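Local atomic coordinates of triacylglycerol lipase (Clostridium botulinum, PDB entry 5AH1), a protein that hydrolyses carboxylic ester bonds as a zinc-binding triacylglycerol lipase of the alpha/beta-hydrolase superfamily and probably also cleaves synthetic polyesters. Residues T333-K337 with A347-M352; T342-V346 with W380-D384; M55-P61 with F433-W439; I179-M183 with H426-V430; T234-L239 with L362-R368. All blocks are in the same frame, centred on the assembly; numbering follows the deposited sequence. Where two conformers were deposited one is given.

Interaction 1 of 5, residues T333-K337 with A347-M352; sequences TQATK and AQIGPM. With K (potassium ion), chain C.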
# COMPACT_ATOMS: atom_id res chain seq x y z
N THR A 333 7.62 -0.41 9.67
CA THR A 333 9.02 -0.58 9.31
C THR A 333 9.80 0.68 9.66
O THR A 333 9.27 1.79 9.54
CB THR A 333 9.16 -0.91 7.80
OG1 THR A 333 8.17 -0.20 7.04
CG2 THR A 333 8.97 -2.39 7.55
N GLN A 334 11.06 0.50 10.05
CA GLN A 334 11.96 1.61 10.36
C GLN A 334 13.36 1.28 9.87
O GLN A 334 13.81 0.15 10.06
CB GLN A 334 11.99 1.87 11.87
CG GLN A 334 13.01 2.94 12.24
CD GLN A 334 12.99 3.30 13.70
OE1 GLN A 334 12.14 2.85 14.47
NE2 GLN A 334 13.94 4.14 14.09
N ALA A 335 14.04 2.26 9.28
CA ALA A 335 15.42 2.06 8.87
C ALA A 335 16.26 3.34 9.04
O ALA A 335 17.30 3.50 8.42
CB ALA A 335 15.53 1.53 7.44
N THR A 336 15.80 4.23 9.92
CA THR A 336 16.56 5.40 10.34
C THR A 336 17.03 5.30 11.79
O THR A 336 16.52 4.50 12.58
CB THR A 336 15.74 6.69 10.20
OG1 THR A 336 14.53 6.58 10.94
CG2 THR A 336 15.40 6.98 8.74
N LYS A 337 18.00 6.15 12.12
CA LYS A 337 18.46 6.35 13.49
C LYS A 337 18.51 7.85 13.74
O LYS A 337 18.54 8.65 12.81
CB LYS A 337 19.86 5.76 13.68
CG LYS A 337 20.91 6.33 12.73
CD LYS A 337 22.27 5.71 12.90
CE LYS A 337 23.25 6.31 11.90
NZ LYS A 337 24.60 5.68 11.95
N ALA A 347 19.32 8.00 7.53
CA ALA A 347 19.37 6.60 7.11
C ALA A 347 20.39 5.79 7.89
O ALA A 347 21.51 6.26 8.12
CB ALA A 347 19.71 6.53 5.64
N GLN A 348 20.01 4.59 8.30
CA GLN A 348 20.96 3.59 8.79
C GLN A 348 21.69 2.98 7.60
O GLN A 348 21.07 2.42 6.70
CB GLN A 348 20.26 2.45 9.53
CG GLN A 348 19.54 2.82 10.81
CD GLN A 348 18.76 1.64 11.36
OE1 GLN A 348 17.57 1.50 11.12
NE2 GLN A 348 19.44 0.77 12.07
N ILE A 349 23.01 3.08 7.61
CA ILE A 349 23.83 2.51 6.56
C ILE A 349 23.87 1.00 6.73
O ILE A 349 24.30 0.49 7.76
CB ILE A 349 25.26 3.09 6.61
CG1 ILE A 349 25.20 4.63 6.62
CG2 ILE A 349 26.09 2.58 5.43
CD1 ILE A 349 24.43 5.23 5.46
N GLY A 350 23.42 0.28 5.70
CA GLY A 350 23.28 -1.16 5.75
C GLY A 350 21.83 -1.49 5.50
O GLY A 350 21.46 -1.93 4.40
N PRO A 351 20.97 -1.25 6.49
CA PRO A 351 19.54 -1.55 6.33
C PRO A 351 18.83 -0.72 5.25
O PRO A 351 17.95 -1.23 4.58
CB PRO A 351 18.97 -1.24 7.72
CG PRO A 351 20.12 -1.39 8.64
CD PRO A 351 21.29 -0.89 7.88
N MET A 352 19.20 0.55 5.10
CA MET A 352 18.49 1.43 4.16
C MET A 352 19.05 1.36 2.75
O MET A 352 20.23 1.60 2.53
CB MET A 352 18.56 2.89 4.65
CG MET A 352 17.71 3.86 3.83
SD MET A 352 15.95 3.75 4.16
CE MET A 352 15.84 4.67 5.68
K K C . 17.39 -2.41 2.54
O HOH W 1 15.46 0.59 12.60
O HOH W 2 24.29 3.81 10.06
O HOH W 3 19.75 -1.91 2.23
O HOH W 4 17.65 -2.39 0.12
O HOH W 5 18.11 -4.86 2.40
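The base of a small beta hairpin, strands 336-338 and 345-347, is joined here to the loop that carries a potassium ligand. T333 makes no contact with A347-M352; its OG1 bonds to D384 and S228. The CA-to-CB bond of Q334 points sideways, and its NE2 donates to T336 O at 3.0 Å, while R420 takes its OE1; water 1 links Q348 OE1 (2.7 Å) to Q334 O through a weak bond of 3.1 Å, and Q348 NE2 bonds to N423 OD1. A335, the most covered residue of its segment, accepts at O from Q348 N at 2.9 Å and 166°, and its CB packs against M352 CE at 3.6 Å. T336 and A347 form an antiparallel non-hydrogen-bonded pair, CA to CA 4.4 Å, with diverging side chains. K337 NZ reaches water 2 at 2.7 Å, which also accepts from I349 N at 2.9 Å. Beyond G350, whose phi of 121° would jam a CB against the preceding carbonyl, P351 O lies 2.4 Å from the potassium ion.

Interaction 2 of 5, residues T342-V346 with W380-D384; sequences TGHSV and WFPND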
# COMPACT_ATOMS: atom_id res chain seq x y z
N THR A 342 21.97 16.75 15.85
CA THR A 342 20.85 17.65 15.55
C THR A 342 19.47 17.14 15.98
O THR A 342 18.51 17.91 15.96
CB THR A 342 20.72 17.85 14.04
OG1 THR A 342 20.53 16.58 13.42
CG2 THR A 342 21.95 18.55 13.47
N GLY A 343 19.35 15.87 16.31
CA GLY A 343 18.05 15.30 16.60
C GLY A 343 17.30 14.84 15.36
O GLY A 343 16.24 14.22 15.47
N HIS A 344 17.83 15.13 14.17
CA HIS A 344 17.20 14.67 12.93
C HIS A 344 17.36 13.17 12.80
O HIS A 344 18.29 12.58 13.36
CB HIS A 344 17.84 15.35 11.73
CG HIS A 344 17.63 16.83 11.70
ND1 HIS A 344 18.54 17.70 11.13
CD2 HIS A 344 16.61 17.59 12.15
CE1 HIS A 344 18.09 18.93 11.25
NE2 HIS A 344 16.93 18.90 11.87
N SER A 345 16.45 12.53 12.06
CA SER A 345 16.59 11.12 11.70
C SER A 345 17.31 11.00 10.37
O SER A 345 17.05 11.76 9.43
CB SER A 345 15.23 10.42 11.60
OG SER A 345 14.68 10.17 12.89
N VAL A 346 18.23 10.05 10.30
CA VAL A 346 19.04 9.80 9.11
C VAL A 346 19.07 8.32 8.79
O VAL A 346 18.85 7.47 9.65
CB VAL A 346 20.47 10.32 9.29
CG1 VAL A 346 20.45 11.80 9.54
CG2 VAL A 346 21.17 9.60 10.43
N TRP A 380 7.74 12.81 13.98
CA TRP A 380 7.54 12.38 12.60
C TRP A 380 8.85 12.06 11.89
O TRP A 380 8.85 11.53 10.80
CB TRP A 380 6.79 13.45 11.81
CG TRP A 380 5.34 13.51 12.13
CD1 TRP A 380 4.76 14.03 13.26
CD2 TRP A 380 4.27 13.05 11.31
NE1 TRP A 380 3.41 13.92 13.18
CE2 TRP A 380 3.08 13.31 12.00
CE3 TRP A 380 4.22 12.43 10.06
CZ2 TRP A 380 1.83 12.99 11.46
CZ3 TRP A 380 2.99 12.10 9.54
CH2 TRP A 380 1.81 12.36 10.24
N PHE A 381 9.99 12.40 12.50
CA PHE A 381 11.26 12.22 11.81
C PHE A 381 11.64 10.76 11.47
O PHE A 381 12.11 10.49 10.37
CB PHE A 381 12.42 12.88 12.56
CG PHE A 381 12.34 14.39 12.67
CD1 PHE A 381 11.47 15.17 11.92
CD2 PHE A 381 13.18 15.04 13.56
CE1 PHE A 381 11.45 16.56 12.07
CE2 PHE A 381 13.16 16.40 13.71
CZ PHE A 381 12.30 17.16 12.97
N PRO A 382 11.49 9.82 12.42
CA PRO A 382 11.88 8.44 12.08
C PRO A 382 11.07 7.90 10.91
O PRO A 382 9.86 8.15 10.82
CB PRO A 382 11.61 7.66 13.38
CG PRO A 382 11.76 8.71 14.47
CD PRO A 382 11.18 9.96 13.86
N ASN A 383 11.72 7.14 10.04
CA ASN A 383 11.03 6.64 8.86
C ASN A 383 11.71 5.39 8.30
O ASN A 383 12.70 4.90 8.86
CB ASN A 383 10.88 7.76 7.81
CG ASN A 383 12.20 8.23 7.24
OD1 ASN A 383 12.77 7.58 6.35
ND2 ASN A 383 12.71 9.36 7.74
N ASP A 384 11.15 4.86 7.22
CA ASP A 384 11.67 3.66 6.56
C ASP A 384 12.17 3.95 5.14
O ASP A 384 12.35 3.04 4.33
CB ASP A 384 10.62 2.54 6.52
CG ASP A 384 9.43 2.87 5.63
OD1 ASP A 384 9.44 3.96 4.99
OD2 ASP A 384 8.47 2.07 5.58
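F381 is the residue most covered here, and its rotamer sets the geometry: chi1 of -64° (m) sends the ring toward G343-S345. H344 has the same chi1 (m), and although its CA-to-CB bond points sideways, the imidazole approaches the phenyl ring, CD2 to F381 CE2 4.0 Å. The centroids are 5.8 Å apart and the planes at 72°, an offset edge-to-face pair with the edge of H344 toward the face of F381. At the phenyl edge, G343 O lies 3.7 Å from F381 CD2. T342 OG1 accepts from H344 N at 3.2 Å, an ST turn. These residues lead into strand 345-347 of the two-stranded hairpin, so the contact sets the hairpin turn against the loop between helix 357-363 and strand 403-405 of the alpha/beta-hydrolase fold. S345, chi1 -74° (m), points toward that loop: its OG lies 3.5 Å from F381 CB and 3.6 Å from P382 CG. P382 N is a proline nitrogen without a proton, so its 3.2 Å approach to S345 OG is a contact and not a hydrogen bond. Past the proline, N383 adopts chi1 66° (p), folding its amide back so that ND2 donates to F381 O at 2.9 Å.

Interaction 3 of 5, residues M55-P61 with F433-W439; sequences MPPLKFP and FGNVKDW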
# COMPACT_ATOMS: atom_id res chain seq x y z
N MET A 55 20.27 -14.57 2.54
CA MET A 55 20.13 -13.49 3.51
C MET A 55 19.43 -14.00 4.77
O MET A 55 18.71 -14.99 4.72
CB MET A 55 19.34 -12.32 2.90
CG MET A 55 19.92 -11.77 1.62
SD MET A 55 18.97 -10.40 0.93
CE MET A 55 19.35 -9.10 2.10
N PRO A 56 19.66 -13.34 5.92
CA PRO A 56 19.02 -13.80 7.16
C PRO A 56 17.51 -13.70 7.05
O PRO A 56 17.00 -12.65 6.66
CB PRO A 56 19.54 -12.81 8.21
CG PRO A 56 20.76 -12.21 7.61
CD PRO A 56 20.54 -12.18 6.14
N PRO A 57 16.78 -14.77 7.38
CA PRO A 57 15.33 -14.65 7.27
C PRO A 57 14.72 -13.72 8.32
O PRO A 57 15.12 -13.71 9.48
CB PRO A 57 14.84 -16.08 7.49
CG PRO A 57 15.93 -16.75 8.24
CD PRO A 57 17.21 -16.11 7.80
N LEU A 58 13.74 -12.93 7.90
CA LEU A 58 12.99 -12.12 8.84
C LEU A 58 12.19 -13.05 9.73
O LEU A 58 11.58 -13.99 9.24
CB LEU A 58 12.06 -11.16 8.09
CG LEU A 58 11.51 -9.99 8.91
CD1 LEU A 58 12.64 -9.02 9.27
CD2 LEU A 58 10.42 -9.27 8.13
N LYS A 59 12.19 -12.78 11.03
CA LYS A 59 11.50 -13.63 11.99
C LYS A 59 10.17 -13.05 12.44
O LYS A 59 10.10 -11.91 12.93
CB LYS A 59 12.39 -13.87 13.21
CG LYS A 59 13.69 -14.57 12.86
CD LYS A 59 14.55 -14.78 14.09
CE LYS A 59 15.81 -15.57 13.77
NZ LYS A 59 16.41 -16.15 15.02
N PHE A 60 9.11 -13.83 12.27
CA PHE A 60 7.81 -13.39 12.71
C PHE A 60 7.85 -13.36 14.24
O PHE A 60 8.35 -14.29 14.87
CB PHE A 60 6.71 -14.31 12.17
CG PHE A 60 5.35 -13.78 12.41
CD1 PHE A 60 4.82 -12.82 11.55
CD2 PHE A 60 4.59 -14.18 13.49
CE1 PHE A 60 3.57 -12.27 11.77
CE2 PHE A 60 3.34 -13.65 13.72
CZ PHE A 60 2.82 -12.70 12.85
N PRO A 61 7.38 -12.28 14.87
CA PRO A 61 7.77 -12.04 16.27
C PRO A 61 6.93 -12.71 17.35
O PRO A 61 7.40 -12.77 18.48
CB PRO A 61 7.62 -10.52 16.40
CG PRO A 61 6.52 -10.20 15.46
CD PRO A 61 6.74 -11.08 14.27
N PHE A 433 15.03 -5.43 -0.65
CA PHE A 433 15.63 -6.75 -0.82
C PHE A 433 15.73 -7.42 0.54
O PHE A 433 16.35 -6.89 1.46
CB PHE A 433 17.01 -6.60 -1.45
CG PHE A 433 16.98 -5.95 -2.80
CD1 PHE A 433 16.52 -6.64 -3.91
CD2 PHE A 433 17.39 -4.63 -2.96
CE1 PHE A 433 16.47 -6.05 -5.15
CE2 PHE A 433 17.35 -4.04 -4.21
CZ PHE A 433 16.88 -4.75 -5.30
N GLY A 434 15.12 -8.59 0.67
CA GLY A 434 15.16 -9.32 1.92
C GLY A 434 14.55 -10.70 1.78
O GLY A 434 13.74 -10.96 0.89
N ASN A 435 14.97 -11.58 2.68
CA ASN A 435 14.46 -12.93 2.78
C ASN A 435 13.29 -12.91 3.75
O ASN A 435 13.49 -12.84 4.97
CB ASN A 435 15.58 -13.83 3.28
CG ASN A 435 15.17 -15.28 3.42
OD1 ASN A 435 14.04 -15.67 3.12
ND2 ASN A 435 16.10 -16.11 3.88
N VAL A 436 12.07 -12.91 3.21
CA VAL A 436 10.86 -12.68 4.01
C VAL A 436 9.80 -13.78 3.90
O VAL A 436 8.74 -13.67 4.53
CB VAL A 436 10.21 -11.32 3.66
CG1 VAL A 436 11.17 -10.18 3.99
CG2 VAL A 436 9.76 -11.25 2.20
N LYS A 437 10.07 -14.84 3.14
CA LYS A 437 9.00 -15.79 2.84
C LYS A 437 8.49 -16.49 4.10
O LYS A 437 7.28 -16.68 4.28
CB LYS A 437 9.42 -16.80 1.76
CG LYS A 437 10.54 -17.73 2.15
CD LYS A 437 10.99 -18.55 0.95
CE LYS A 437 12.13 -19.49 1.31
NZ LYS A 437 12.64 -20.25 0.13
N ASP A 438 9.39 -16.84 5.01
CA ASP A 438 8.97 -17.51 6.24
C ASP A 438 8.11 -16.61 7.12
O ASP A 438 7.16 -17.05 7.75
CB ASP A 438 10.18 -18.03 7.00
CG ASP A 438 10.87 -19.17 6.28
OD1 ASP A 438 10.17 -20.13 5.91
OD2 ASP A 438 12.10 -19.08 6.06
N TRP A 439 8.43 -15.32 7.13
CA TRP A 439 7.64 -14.35 7.87
C TRP A 439 6.20 -14.35 7.36
O TRP A 439 5.24 -14.42 8.16
CB TRP A 439 8.27 -12.96 7.75
CG TRP A 439 7.66 -11.88 8.63
CD1 TRP A 439 8.16 -11.41 9.80
CD2 TRP A 439 6.48 -11.10 8.36
NE1 TRP A 439 7.36 -10.41 10.30
CE2 TRP A 439 6.32 -10.20 9.43
CE3 TRP A 439 5.54 -11.08 7.32
CZ2 TRP A 439 5.25 -9.31 9.51
CZ3 TRP A 439 4.49 -10.19 7.40
CH2 TRP A 439 4.35 -9.31 8.49
O HOH W 6 16.79 -10.73 4.70
O HOH W 7 11.19 -14.59 6.59
O HOH W 8 9.14 -9.12 12.30
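The loop after helix 49-54 packs on the start of the last helix, 437-448, of the alpha/beta-hydrolase fold, where the W439 indole forms a ridge between two side chains of M55-P61. L58 CD2 lies over one face, 3.8 Å from the centroid of the five-membered ring and 24° off its normal, a CH-pi contact. F60 meets the opposite face edge-to-face, F60 ring to W439 five-membered ring, centroids 5.1 Å apart, planes at 64°. The backbone of K59 runs past the indole edge, K59 C to W439 CD1 3.7 Å. At the other end, N435 projects toward M55 and P57; its ND2 donates to M55 O at 3.0 Å and 175°. L58 N donates to N435 O at 2.9 Å. Water 6 fills the gap between P56 O and N435 N, both at 2.8 Å, and water 8 joins K59 O to W439 NE1, both at 3.0 Å. Direct and water-mediated bonds satisfy backbone groups beside an indole held between a leucine methyl and a phenyl edge.

Interaction 4 of 5, residues I179-M183 with H426-V430; sequences IGHSM and HMDIV. With K (potassium ion), chain C.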
# COMPACT_ATOMS: atom_id res chain seq x y z
N ILE A 179 -4.30 -7.98 2.92
CA ILE A 179 -2.98 -7.51 3.34
C ILE A 179 -2.51 -6.47 2.34
O ILE A 179 -2.40 -6.76 1.15
CB ILE A 179 -1.95 -8.67 3.44
CG1 ILE A 179 -2.43 -9.75 4.41
CG2 ILE A 179 -0.59 -8.13 3.85
CD1 ILE A 179 -1.48 -10.94 4.59
N GLY A 180 -2.21 -5.28 2.84
CA GLY A 180 -1.84 -4.17 1.99
C GLY A 180 -0.55 -3.51 2.42
O GLY A 180 -0.41 -3.13 3.57
N HIS A 181 0.38 -3.36 1.48
CA HIS A 181 1.66 -2.73 1.75
C HIS A 181 1.61 -1.29 1.28
O HIS A 181 1.03 -0.99 0.23
CB HIS A 181 2.79 -3.48 1.05
CG HIS A 181 4.13 -2.84 1.18
ND1 HIS A 181 4.75 -2.17 0.14
CD2 HIS A 181 4.95 -2.70 2.25
CE1 HIS A 181 5.92 -1.71 0.55
NE2 HIS A 181 6.06 -2.01 1.84
N SER A 182 2.26 -0.39 2.01
CA SER A 182 2.36 0.99 1.54
C SER A 182 0.92 1.51 1.41
O SER A 182 0.07 1.23 2.25
CB SER A 182 3.17 1.04 0.22
OG SER A 182 2.93 2.22 -0.54
N MET A 183 0.67 2.25 0.35
CA MET A 183 -0.66 2.75 0.03
C MET A 183 -1.74 1.65 -0.03
O MET A 183 -2.93 1.92 0.16
CB MET A 183 -0.62 3.49 -1.30
CG MET A 183 -1.82 4.35 -1.56
SD MET A 183 -1.72 5.07 -3.21
CE MET A 183 -3.17 6.12 -3.11
N HIS A 426 11.45 0.39 3.53
CA HIS A 426 10.11 0.32 3.00
C HIS A 426 9.88 -0.85 2.04
O HIS A 426 8.81 -1.44 2.06
CB HIS A 426 9.82 1.64 2.27
CG HIS A 426 8.37 1.85 1.98
ND1 HIS A 426 7.45 2.11 2.96
CD2 HIS A 426 7.68 1.84 0.81
CE1 HIS A 426 6.25 2.26 2.42
NE2 HIS A 426 6.37 2.11 1.11
N MET A 427 10.88 -1.14 1.21
CA MET A 427 10.75 -2.18 0.19
C MET A 427 11.26 -3.55 0.69
O MET A 427 10.81 -4.60 0.20
CB MET A 427 11.46 -1.75 -1.10
CG MET A 427 10.84 -0.52 -1.75
SD MET A 427 11.30 -0.29 -3.49
CE MET A 427 13.08 -0.20 -3.40
N ASP A 428 12.17 -3.54 1.65
CA ASP A 428 12.74 -4.78 2.19
C ASP A 428 11.65 -5.74 2.66
O ASP A 428 11.79 -6.96 2.54
CB ASP A 428 13.63 -4.51 3.40
CG ASP A 428 14.94 -3.81 3.05
OD1 ASP A 428 15.39 -3.90 1.88
OD2 ASP A 428 15.53 -3.19 3.97
N ILE A 429 10.59 -5.20 3.25
CA ILE A 429 9.55 -6.03 3.84
C ILE A 429 8.72 -6.78 2.80
O ILE A 429 8.02 -7.74 3.14
CB ILE A 429 8.64 -5.20 4.81
CG1 ILE A 429 7.67 -6.09 5.62
CG2 ILE A 429 7.89 -4.09 4.03
CD1 ILE A 429 8.34 -7.18 6.45
N VAL A 430 8.77 -6.35 1.54
CA VAL A 430 8.17 -7.12 0.45
C VAL A 430 9.24 -7.80 -0.42
O VAL A 430 8.96 -8.22 -1.55
CB VAL A 430 7.19 -6.27 -0.42
CG1 VAL A 430 6.01 -5.83 0.41
CG2 VAL A 430 7.87 -5.05 -1.04
K K C . 17.39 -2.41 2.54
O HOH W 9 5.30 3.06 -1.32
O HOH W 3 19.75 -1.91 2.23
O HOH W 4 17.65 -2.39 0.12
O HOH W 5 18.11 -4.86 2.40
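H181 buries more surface than any other residue here, and H426 and V430 are its main partners. The H181 imidazole, in the t rotamer, points toward H426-V430; its NE2 donates to H426 O at 2.8 Å with an angle of 135°, and its ND1 is bonded to Y99. V430 CG1 sits over one face of the same ring, 3.7 Å from the centroid and 14° off the normal, a CH-pi contact. The H426 ring meets the H181 ring obliquely, centroids 4.8 Å apart and planes at 42°, and swings its NE2 to 3.5 Å from S182 CB. Water 9 lies between S182 OG (2.6 Å) and H426 NE2 (2.8 Å). S182 has phi 60° and psi -139°, the strained turn between strand 176-181 and helix 183-197 expected of a GxSxG nucleophile elbow. S182, H426 and D384 therefore match the Ser-His-Asp triad of alpha/beta-hydrolases, probably catalytic here. Two residues after H426, D428 binds potassium through OD1 (2.6 Å) and OD2 (2.5 Å). The H181 side chain thus holds the backbone carbonyl of H426, so the H426 ring nitrogens remain available, ND1 to D384 and NE2 to S182 OG through water 9.

Interaction 5 of 5, residues T234-L239 with L362-R368; sequences TTLSDL and LMGRYSR. With K (potassium ion), chain D.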
# COMPACT_ATOMS: atom_id res chain seq x y z
N THR A 234 2.37 10.48 4.46
CA THR A 234 3.80 10.58 4.56
C THR A 234 4.23 11.99 4.20
O THR A 234 3.79 12.56 3.20
CB THR A 234 4.53 9.57 3.65
OG1 THR A 234 5.91 9.93 3.64
CG2 THR A 234 3.97 9.53 2.21
N THR A 235 5.14 12.53 5.00
CA THR A 235 5.64 13.87 4.72
C THR A 235 6.54 13.91 3.49
O THR A 235 6.85 14.98 3.00
CB THR A 235 6.33 14.51 5.93
OG1 THR A 235 7.51 13.79 6.27
CG2 THR A 235 5.38 14.62 7.12
N LEU A 236 6.89 12.75 2.94
CA LEU A 236 7.58 12.72 1.65
C LEU A 236 6.70 13.35 0.58
O LEU A 236 7.19 14.10 -0.28
CB LEU A 236 7.99 11.31 1.25
CG LEU A 236 8.84 11.21 -0.02
CD1 LEU A 236 10.13 12.00 0.11
CD2 LEU A 236 9.12 9.76 -0.32
N SER A 237 5.40 13.08 0.61
CA SER A 237 4.51 13.77 -0.31
C SER A 237 4.41 15.25 0.05
O SER A 237 4.50 16.11 -0.84
CB SER A 237 3.13 13.14 -0.38
OG SER A 237 2.34 13.94 -1.24
N ASP A 238 4.21 15.57 1.32
CA ASP A 238 4.06 16.97 1.73
C ASP A 238 5.22 17.84 1.22
O ASP A 238 5.01 18.95 0.74
CB ASP A 238 4.04 17.09 3.25
CG ASP A 238 2.85 16.41 3.90
OD1 ASP A 238 2.05 15.75 3.25
OD2 ASP A 238 2.76 16.51 5.14
N LEU A 239 6.44 17.33 1.32
CA LEU A 239 7.63 18.13 1.12
C LEU A 239 8.04 18.27 -0.36
O LEU A 239 8.82 19.17 -0.70
CB LEU A 239 8.81 17.63 1.97
CG LEU A 239 9.48 16.30 1.64
CD1 LEU A 239 10.56 16.44 0.59
CD2 LEU A 239 10.06 15.72 2.90
N LEU A 362 15.46 13.80 4.09
CA LEU A 362 14.55 14.94 4.04
C LEU A 362 13.35 14.79 4.98
O LEU A 362 13.01 15.72 5.70
CB LEU A 362 14.09 15.25 2.60
CG LEU A 362 15.15 15.91 1.70
CD1 LEU A 362 14.52 16.44 0.45
CD2 LEU A 362 15.94 17.04 2.40
N MET A 363 12.72 13.62 5.00
CA MET A 363 11.66 13.40 5.97
C MET A 363 12.20 13.52 7.40
O MET A 363 11.51 13.98 8.30
CB MET A 363 11.06 12.01 5.82
CG MET A 363 9.99 11.88 4.76
SD MET A 363 9.20 10.24 4.78
CE MET A 363 10.49 9.39 4.00
N GLY A 364 13.45 13.10 7.59
CA GLY A 364 14.06 13.05 8.91
C GLY A 364 14.37 14.41 9.51
O GLY A 364 14.83 14.49 10.65
N ARG A 365 14.13 15.48 8.75
CA ARG A 365 14.30 16.83 9.28
C ARG A 365 13.17 17.76 8.89
O ARG A 365 13.28 18.99 9.03
CB ARG A 365 15.63 17.42 8.82
CG ARG A 365 15.71 17.70 7.32
CD ARG A 365 17.15 18.00 6.91
NE ARG A 365 17.98 16.83 7.19
CZ ARG A 365 19.29 16.85 7.37
NH1 ARG A 365 19.95 18.00 7.30
NH2 ARG A 365 19.93 15.72 7.63
N TYR A 366 12.08 17.19 8.39
CA TYR A 366 10.94 17.99 7.92
C TYR A 366 9.93 18.24 9.03
O TYR A 366 9.33 17.30 9.57
CB TYR A 366 10.26 17.31 6.74
CG TYR A 366 9.10 18.09 6.16
CD1 TYR A 366 9.31 19.09 5.23
CD2 TYR A 366 7.80 17.84 6.54
CE1 TYR A 366 8.26 19.81 4.70
CE2 TYR A 366 6.74 18.54 6.01
CZ TYR A 366 6.97 19.52 5.09
OH TYR A 366 5.90 20.21 4.55
N SER A 367 9.75 19.51 9.35
CA SER A 367 8.73 19.98 10.28
C SER A 367 7.75 20.88 9.56
O SER A 367 8.02 21.37 8.46
CB SER A 367 9.38 20.77 11.41
OG SER A 367 10.19 19.92 12.18
N ARG A 368 6.62 21.11 10.21
CA ARG A 368 5.64 22.05 9.67
C ARG A 368 4.63 22.44 10.74
O ARG A 368 4.03 21.58 11.39
CB ARG A 368 4.90 21.43 8.48
CG ARG A 368 3.95 22.39 7.79
CD ARG A 368 3.12 21.71 6.73
NE ARG A 368 2.24 20.71 7.34
CZ ARG A 368 1.90 19.56 6.79
NH1 ARG A 368 2.38 19.22 5.60
NH2 ARG A 368 1.11 18.73 7.44
K K D . 3.78 18.66 -1.64
O HOH W 10 8.81 14.61 8.57
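A salt bridge joins D238 OD2 to R368 NH1 at 2.8 Å, although its hydrogen-bond component is weak, with an angle of 139°; T310 OG1 also bonds to D238 OD2. The contact sets the short helix 235-239 against the end of helix 357-363 and the loop after it, within the alpha/beta-hydrolase fold. Water 10 bridges the segments, accepting from T235 OG1 at 2.8 Å and donating to M363 O (2.8 Å) and Y366 O (2.9 Å). T234 caps helix 235-239, its OG1 accepting from L236 N at 3.1 Å, and it also bonds to V386. Further out, L239 CB lies over the Y366 ring, 3.9 Å from the centroid and 29° off the normal, a CH-pi contact, while L239 CD1 meets L362 CD1 at 4.0 Å. M363 runs alongside the helix start, SD to L236 CB 3.9 Å and CG to T235 OG1 3.5 Å. On the helix backbone, S237 O and D238 O bind potassium at 2.8 Å and 2.7 Å, with M240 completing the site's protein ligands.

The centre of interaction 4, wholly buried, lies about 6 Å from the centre of the chain; those of the others, partly buried, lie about 19 to 22 Å from it. Interactions 1 and 2 share the hairpin 336-338/345-347, and D384 OD2 ties interaction 2 to T333 of 1 and H426 of 4. Interactions 1 and 4 ligate one potassium ion, interaction 5 another. F433 N bonds to D428 OD1, linking 3 and 4. Chemistry follows place: the outer contacts use one backbone hydrogen bond and alanine-methionine packing (1), ring and proline packing without a direct hydrogen bond (2), indole packing (3) and a salt bridge (5), with water bridges in 1, 3 and 5; interaction 4 is histidine-centred.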